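Local coordinates for Two-component sensor histidine kinase (Nostoc sp., PDB 3OLO), which probably autophosphorylates on a histidine in response to a signal, this fragment being a PAS domain likely to serve in sensing, at residues D62-L67 / F81-R86. Sequence-based numbering, arbitrary orientation. Where two conformers were deposited one is given.
Sequences DVDFAL and FKTRYR
D62 reaches across to strand 78-86 with CG anti to its backbone N (chi1 -174°). Its CB lies beside the Y85 ring, 4.2 Å from CE1, and CG, the carboxylate carbon, is 3.5 Å from T83 OG1. OD1 takes two donors: T83 OG1, at 2.7 Å, meets its syn lone pair, while the backbone N of D64 comes from above the carboxylate plane and closes an Asx turn. OD2 accepts a hydrogen bond from H68, so both oxygens of this buried acid are satisfied; the bonds would probably favour its charged form. Threonine suits position 83, aiming a small hydroxyl at OD1 while its methyl packs on the carboxylate. An alanine at D62, lacking both oxygens, would probably loosen the turn and the tie to T83 and H68. In the PAS fold, strand 78-86 is an outermost strand of the chain's antiparallel sheet; the loop after helix 50-53 touches it at D62-D64, with a single bridge, D62 to Y85, then leaves through a type I turn. V63 N gives a weak bond to R84 O. D64's short carboxylate offers one oxygen to each of two R84 nitrogens in a side-on salt bridge, NE to OD2 and NH2 to OD1 (3.0 Å each), carboxylate and guanidinium planes 26° apart. Beta-branched V63 sends a methyl to each arginine, CG1 over a face of the R84 guanidinium, CG2 over that of R86.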
ATOM      1  N   ASP A  62     -12.940   7.574  15.347  1.00 25.95           N
ATOM      2  CA  ASP A  62     -14.200   7.645  14.616  1.00 30.49           C
ATOM      3  C   ASP A  62     -15.277   8.218  15.527  1.00 30.89           C
ATOM      4  O   ASP A  62     -15.844   7.520  16.359  1.00 41.47           O
ATOM      5  CB  ASP A  62     -14.593   6.258  14.114  1.00 32.19           C
ATOM      6  CG  ASP A  62     -15.817   6.281  13.221  1.00 36.17           C
ATOM      7  OD1 ASP A  62     -16.535   7.303  13.200  1.00 37.33           O
ATOM      8  OD2 ASP A  62     -16.062   5.271  12.542  1.00 40.38           O
ATOM      9  N   VAL A  63     -15.531   9.508  15.371  1.00 32.02           N
ATOM     10  CA  VAL A  63     -16.540  10.200  16.156  1.00 32.36           C
ATOM     11  C   VAL A  63     -17.900   9.516  16.090  1.00 31.91           C
ATOM     12  O   VAL A  63     -18.655   9.526  17.058  1.00 36.88           O
ATOM     13  CB  VAL A  63     -16.706  11.648  15.662  1.00 35.02           C
ATOM     14  CG1 VAL A  63     -17.782  12.366  16.469  1.00 33.98           C
ATOM     15  CG2 VAL A  63     -15.388  12.385  15.768  1.00 33.09           C
ATOM     16  N   ASP A  64     -18.222   8.930  14.942  1.00 33.51           N
ATOM     17  CA  ASP A  64     -19.551   8.372  14.747  1.00 35.31           C
ATOM     18  C   ASP A  64     -19.565   6.856  14.838  1.00 40.00           C
ATOM     19  O   ASP A  64     -20.474   6.202  14.319  1.00 36.05           O
ATOM     20  CB  ASP A  64     -20.111   8.847  13.409  1.00 36.43           C
ATOM     21  CG  ASP A  64     -20.340  10.346  13.384  1.00 40.44           C
ATOM     22  OD1 ASP A  64     -20.729  10.908  14.433  1.00 48.81           O
ATOM     23  OD2 ASP A  64     -20.120  10.963  12.324  1.00 48.21           O
ATOM     24  N   PHE A  65     -18.565   6.308  15.522  1.00 35.16           N
ATOM     25  CA  PHE A  65     -18.362   4.863  15.582  1.00 41.93           C
ATOM     26  C   PHE A  65     -19.614   4.099  16.029  1.00 38.89           C
ATOM     27  O   PHE A  65     -19.962   3.072  15.454  1.00 41.49           O
ATOM     28  CB  PHE A  65     -17.195   4.551  16.520  1.00 42.25           C
ATOM     29  CG  PHE A  65     -16.953   3.083  16.725  1.00 46.42           C
ATOM     30  CD1 PHE A  65     -17.611   2.396  17.733  1.00 49.25           C
ATOM     31  CD2 PHE A  65     -16.060   2.395  15.924  1.00 39.94           C
ATOM     32  CE1 PHE A  65     -17.387   1.048  17.932  1.00 47.82           C
ATOM     33  CE2 PHE A  65     -15.832   1.051  16.118  1.00 46.90           C
ATOM     34  CZ  PHE A  65     -16.499   0.375  17.122  1.00 50.18           C
ATOM     35  N   ALA A  66     -20.291   4.600  17.054  1.00 38.38           N
ATOM     36  CA  ALA A  66     -21.451   3.902  17.599  1.00 48.15           C
ATOM     37  C   ALA A  66     -22.670   4.017  16.685  1.00 47.30           C
ATOM     38  O   ALA A  66     -23.676   3.343  16.887  1.00 45.15           O
ATOM     39  CB  ALA A  66     -21.777   4.424  18.989  1.00 49.47           C
ATOM     40  N   LEU A  67     -22.577   4.866  15.671  1.00 46.18           N
ATOM     41  CA  LEU A  67     -23.673   5.024  14.722  1.00 51.95           C
ATOM     42  C   LEU A  67     -23.712   3.921  13.663  1.00 50.21           C
ATOM     43  O   LEU A  67     -24.766   3.644  13.103  1.00 49.40           O
ATOM     44  CB  LEU A  67     -23.586   6.386  14.036  1.00 56.96           C
ATOM     45  CG  LEU A  67     -24.258   7.550  14.764  1.00 62.69           C
ATOM     46  CD1 LEU A  67     -24.065   7.471  16.279  1.00 72.48           C
ATOM     47  CD2 LEU A  67     -23.731   8.867  14.211  1.00 58.48           C
ATOM     48  N   PHE A  81     -17.999   3.583   3.162  1.00 35.98           N
ATOM     49  CA  PHE A  81     -18.966   4.531   3.716  1.00 46.11           C
ATOM     50  C   PHE A  81     -18.274   5.733   4.374  1.00 46.92           C
ATOM     51  O   PHE A  81     -17.070   5.703   4.615  1.00 38.40           O
ATOM     52  CB  PHE A  81     -19.870   3.828   4.731  1.00 48.70           C
ATOM     53  CG  PHE A  81     -19.146   3.361   5.960  1.00 50.25           C
ATOM     54  CD1 PHE A  81     -18.511   2.135   5.982  1.00 47.93           C
ATOM     55  CD2 PHE A  81     -19.089   4.156   7.090  1.00 51.91           C
ATOM     56  CE1 PHE A  81     -17.841   1.703   7.111  1.00 45.30           C
ATOM     57  CE2 PHE A  81     -18.416   3.733   8.221  1.00 52.83           C
ATOM     58  CZ  PHE A  81     -17.791   2.504   8.231  1.00 49.07           C
ATOM     59  N   LYS A  82     -19.043   6.784   4.664  1.00 40.17           N
ATOM     60  CA  LYS A  82     -18.489   8.011   5.238  1.00 39.23           C
ATOM     61  C   LYS A  82     -18.634   8.025   6.744  1.00 38.53           C
ATOM     62  O   LYS A  82     -19.652   7.600   7.287  1.00 38.70           O
ATOM     63  CB  LYS A  82     -19.228   9.251   4.728  1.00 46.59           C
ATOM     64  CG  LYS A  82     -19.422   9.324   3.246  1.00 59.62           C
ATOM     65  CD  LYS A  82     -18.204   9.880   2.540  1.00 63.10           C
ATOM     66  CE  LYS A  82     -18.241   9.503   1.077  1.00 66.07           C
ATOM     67  NZ  LYS A  82     -18.169   8.025   0.944  1.00 68.86           N
ATOM     68  N   THR A  83     -17.629   8.553   7.422  1.00 34.05           N
ATOM     69  CA  THR A  83     -17.808   8.917   8.810  1.00 33.19           C
ATOM     70  C   THR A  83     -16.971  10.156   9.104  1.00 32.11           C
ATOM     71  O   THR A  83     -16.298  10.671   8.219  1.00 38.85           O
ATOM     72  CB  THR A  83     -17.437   7.753   9.721  1.00 36.84           C
ATOM     73  OG1 THR A  83     -17.952   7.992  11.038  1.00 38.07           O
ATOM     74  CG2 THR A  83     -15.924   7.557   9.754  1.00 36.26           C
ATOM     75  N   ARG A  84     -17.039  10.655  10.333  1.00 32.18           N
ATOM     76  CA  ARG A  84     -16.197  11.777  10.750  1.00 33.30           C
ATOM     77  C   ARG A  84     -15.099  11.257  11.653  1.00 33.33           C
ATOM     78  O   ARG A  84     -15.354  10.422  12.517  1.00 34.74           O
ATOM     79  CB  ARG A  84     -17.015  12.822  11.512  1.00 35.18           C
ATOM     80  CG  ARG A  84     -18.148  13.443  10.699  1.00 48.26           C
ATOM     81  CD  ARG A  84     -18.902  14.472  11.513  1.00 49.22           C
ATOM     82  NE  ARG A  84     -19.628  13.864  12.621  1.00 48.62           N
ATOM     83  CZ  ARG A  84     -19.967  14.501  13.741  1.00 54.97           C
ATOM     84  NH1 ARG A  84     -19.640  15.779  13.923  1.00 51.15           N
ATOM     85  NH2 ARG A  84     -20.629  13.855  14.689  1.00 51.04           N
ATOM     86  N   TYR A  85     -13.880  11.735  11.437  1.00 29.06           N
ATOM     87  CA  TYR A  85     -12.766  11.458  12.331  1.00 28.26           C
ATOM     88  C   TYR A  85     -12.390  12.685  13.149  1.00 33.43           C
ATOM     89  O   TYR A  85     -12.533  13.816  12.682  1.00 36.95           O
ATOM     90  CB  TYR A  85     -11.534  11.065  11.521  1.00 23.37           C
ATOM     91  CG  TYR A  85     -11.503   9.637  11.016  1.00 23.73           C
ATOM     92  CD1 TYR A  85     -12.592   8.784  11.161  1.00 28.71           C
ATOM     93  CD2 TYR A  85     -10.361   9.140  10.406  1.00 27.51           C
ATOM     94  CE1 TYR A  85     -12.543   7.467  10.690  1.00 26.05           C
ATOM     95  CE2 TYR A  85     -10.299   7.834   9.946  1.00 29.54           C
ATOM     96  CZ  TYR A  85     -11.389   7.002  10.093  1.00 29.62           C
ATOM     97  OH  TYR A  85     -11.316   5.703   9.622  1.00 29.88           O
ATOM     98  N   ARG A  86     -11.917  12.461  14.372  0.51 35.17           N
ATOM     99  CA  ARG A  86     -11.317  13.525  15.161  0.51 34.69           C
ATOM    100  C   ARG A  86      -9.839  13.242  15.316  0.51 32.41           C
ATOM    101  O   ARG A  86      -9.446  12.149  15.727  0.51 28.47           O
ATOM    102  CB  ARG A  86     -11.952  13.647  16.541  0.51 36.32           C
ATOM    103  CG  ARG A  86     -11.285  14.719  17.395  0.51 35.18           C
ATOM    104  CD  ARG A  86     -11.805  14.732  18.816  0.51 35.66           C
ATOM    105  NE  ARG A  86     -13.223  15.071  18.878  0.51 41.73           N
ATOM    106  CZ  ARG A  86     -14.185  14.246  19.279  0.51 40.85           C
ATOM    107  NH1 ARG A  86     -13.896  13.011  19.673  0.51 44.70           N
ATOM    108  NH2 ARG A  86     -15.444  14.666  19.303  0.51 37.28           N
TER